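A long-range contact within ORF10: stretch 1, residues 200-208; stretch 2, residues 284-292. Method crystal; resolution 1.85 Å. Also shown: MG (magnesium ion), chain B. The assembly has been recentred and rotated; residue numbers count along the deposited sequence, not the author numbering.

Stretch 1 200-208: CYSVKLACD
Stretch 2 (284-292) IIKGGALSN

Residues 200-208 form one continuous α-helix, with phi/psi near -65/-40 and i-to-i+4 hydrogen bonds such as Leu205 N to Tyr201 O, 2.9 Å. It lies across the strand 284-292, the axes 8.9 Å apart at closest approach and the N-to-C directions 120° apart. The register therefore runs backwards: Tyr201 CA lies 7.2 Å from Leu290 CA, Lys204 CA 6.9 Å from Gly288 CA, and Cys207 CA 8.6 Å from Ile285 CA.

The main bump is Leu290 (chi1 -40°, chi2 164°), which points toward the helix and enters a hollow walled by Tyr201, Lys204 and Leu205. Its CD2 sits 3.8 Å from the centroid of the Tyr201 ring, 5° off the normal, a CH-pi contact over one face; the same methyl lies 3.9 Å from Lys204 CG. Its forked end fills the hollow: both methyls touch Tyr201 and Lys204, and Leu290 CD1 also reaches Leu205 CD2 (4.1 Å). Tyr201 (chi1 -88°, chi2 66°) slants toward the strand's C-terminal end, bringing its OH 3.2 Å from Ser291 O; a water links that OH (2.8 Å) to Asn292 ND2 (3.2 Å).

In the middle, the strand is nearly fully extended at Gly287 and Gly288. Gly288 offers bare backbone here, and Lys204 CE lies 3.3 Å from Gly288 O; an ideal CB would point toward the helix, 4.0 Å from Lys204 CD. Lys204 (chi1 t, chi2 p, chi3 t, chi4 31°) carries its charge back to its own helix, where NZ forms a salt bridge with Asp208 OD1 at 2.9 Å.

At the other end, Ile285 (chi1 m, chi2 t) rests its CD1 against both Val203 CG1 (3.7 Å) and Cys207 SG (3.9 Å), residues one helical turn apart. The valine methyl and the weakly polar sulfur give the isoleucine an apolar surface to pack on.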

# COMPACT_ATOMS: atom_id res chain seq x y z
N CYS A 200 -10.42 -6.57 6.02
CA CYS A 200 -11.26 -6.21 7.16
C CYS A 200 -10.93 -4.84 7.71
O CYS A 200 -11.81 -4.19 8.28
CB CYS A 200 -11.16 -7.27 8.25
SG CYS A 200 -11.72 -8.89 7.60
N TYR A 201 -9.68 -4.40 7.58
CA TYR A 201 -9.38 -2.99 7.85
C TYR A 201 -10.21 -2.07 6.97
O TYR A 201 -10.76 -1.07 7.44
CB TYR A 201 -7.88 -2.72 7.65
CG TYR A 201 -7.09 -2.97 8.92
CD1 TYR A 201 -6.98 -4.25 9.45
CD2 TYR A 201 -6.45 -1.93 9.60
CE1 TYR A 201 -6.26 -4.50 10.62
CE2 TYR A 201 -5.74 -2.15 10.77
CZ TYR A 201 -5.65 -3.45 11.27
OH TYR A 201 -4.95 -3.71 12.42
N SER A 202 -10.28 -2.38 5.67
CA SER A 202 -11.06 -1.53 4.76
C SER A 202 -12.54 -1.50 5.14
O SER A 202 -13.18 -0.44 5.12
CB SER A 202 -10.90 -2.03 3.31
OG SER A 202 -9.53 -1.95 2.94
N VAL A 203 -13.11 -2.66 5.47
CA VAL A 203 -14.53 -2.70 5.83
C VAL A 203 -14.78 -1.92 7.12
O VAL A 203 -15.70 -1.09 7.20
CB VAL A 203 -15.01 -4.17 5.93
CG1 VAL A 203 -16.39 -4.25 6.61
CG2 VAL A 203 -15.04 -4.78 4.52
N LYS A 204 -13.94 -2.15 8.14
CA LYS A 204 -14.11 -1.47 9.41
C LYS A 204 -13.97 0.05 9.25
O LYS A 204 -14.79 0.81 9.76
CB LYS A 204 -13.11 -2.01 10.43
CG LYS A 204 -13.15 -1.31 11.79
CD LYS A 204 -14.53 -1.43 12.42
CE LYS A 204 -14.64 -0.64 13.74
NZ LYS A 204 -13.78 0.58 13.78
N LEU A 205 -12.95 0.51 8.52
CA LEU A 205 -12.80 1.95 8.35
C LEU A 205 -13.91 2.53 7.48
O LEU A 205 -14.30 3.69 7.66
CB LEU A 205 -11.43 2.27 7.74
CG LEU A 205 -10.24 1.94 8.64
CD1 LEU A 205 -8.95 2.33 7.92
CD2 LEU A 205 -10.32 2.65 9.99
N ALA A 206 -14.45 1.75 6.54
CA ALA A 206 -15.56 2.26 5.75
C ALA A 206 -16.81 2.41 6.61
O ALA A 206 -17.56 3.39 6.47
CB ALA A 206 -15.83 1.34 4.55
N CYS A 207 -17.05 1.45 7.53
CA CYS A 207 -18.10 1.63 8.53
C CYS A 207 -17.89 2.90 9.35
O CYS A 207 -18.86 3.64 9.61
CB CYS A 207 -18.18 0.42 9.48
SG CYS A 207 -18.63 -1.14 8.70
N ASP A 208 -16.65 3.16 9.77
CA ASP A 208 -16.34 4.40 10.51
C ASP A 208 -16.74 5.63 9.72
O ASP A 208 -17.25 6.61 10.30
CB ASP A 208 -14.85 4.50 10.83
CG ASP A 208 -14.37 3.48 11.84
OD1 ASP A 208 -15.20 2.83 12.52
OD2 ASP A 208 -13.13 3.34 11.97
N ILE A 284 -25.71 -7.96 8.60
CA ILE A 284 -25.50 -6.78 9.43
C ILE A 284 -24.09 -6.87 10.01
O ILE A 284 -23.70 -7.91 10.56
CB ILE A 284 -26.55 -6.69 10.55
CG1 ILE A 284 -27.98 -6.56 9.98
CG2 ILE A 284 -26.18 -5.57 11.54
CD1 ILE A 284 -28.38 -5.18 9.48
N ILE A 285 -23.33 -5.79 9.86
CA ILE A 285 -22.07 -5.66 10.58
C ILE A 285 -22.42 -5.02 11.92
O ILE A 285 -22.81 -3.85 11.98
CB ILE A 285 -21.03 -4.83 9.80
CG1 ILE A 285 -20.74 -5.50 8.45
CG2 ILE A 285 -19.75 -4.70 10.62
CD1 ILE A 285 -19.92 -4.64 7.50
N LYS A 286 -22.32 -5.81 12.99
CA LYS A 286 -22.74 -5.38 14.31
C LYS A 286 -21.66 -4.56 14.99
O LYS A 286 -21.97 -3.66 15.79
CB LYS A 286 -23.10 -6.60 15.17
CG LYS A 286 -23.93 -6.28 16.42
CD LYS A 286 -25.37 -5.86 16.07
CE LYS A 286 -26.11 -5.37 17.30
NZ LYS A 286 -25.28 -4.38 18.09
N GLY A 287 -20.41 -4.85 14.68
CA GLY A 287 -19.31 -4.11 15.26
C GLY A 287 -18.00 -4.77 14.86
O GLY A 287 -17.97 -5.71 14.07
N GLY A 288 -16.92 -4.24 15.42
CA GLY A 288 -15.63 -4.84 15.18
C GLY A 288 -14.55 -3.91 15.68
O GLY A 288 -14.82 -2.84 16.21
N ALA A 289 -13.30 -4.35 15.49
CA ALA A 289 -12.19 -3.62 16.05
C ALA A 289 -10.91 -3.95 15.31
O ALA A 289 -10.78 -4.99 14.66
CB ALA A 289 -12.00 -3.91 17.54
N LEU A 290 -9.95 -3.06 15.47
CA LEU A 290 -8.59 -3.24 14.99
C LEU A 290 -7.64 -3.20 16.18
O LEU A 290 -7.95 -2.65 17.24
CB LEU A 290 -8.23 -2.15 13.98
CG LEU A 290 -9.36 -1.80 13.02
CD1 LEU A 290 -9.08 -0.45 12.33
CD2 LEU A 290 -9.59 -2.93 12.00
N SER A 291 -6.48 -3.80 16.00
CA SER A 291 -5.43 -3.71 17.00
C SER A 291 -4.11 -4.09 16.36
O SER A 291 -4.07 -4.75 15.32
CB SER A 291 -5.73 -4.61 18.21
OG SER A 291 -5.28 -5.95 17.96
N ASN A 292 -3.03 -3.67 17.00
CA ASN A 292 -1.71 -4.15 16.68
C ASN A 292 -1.15 -4.97 17.83
O ASN A 292 -1.44 -4.68 18.99
CB ASN A 292 -0.76 -3.01 16.36
CG ASN A 292 0.44 -3.49 15.65
OD1 ASN A 292 1.47 -3.77 16.26
ND2 ASN A 292 0.31 -3.67 14.34
MG MG B . -22.79 -1.61 15.95
O HOH W 1 -2.32 -2.77 12.85
O HOH W 2 -22.30 -1.46 13.60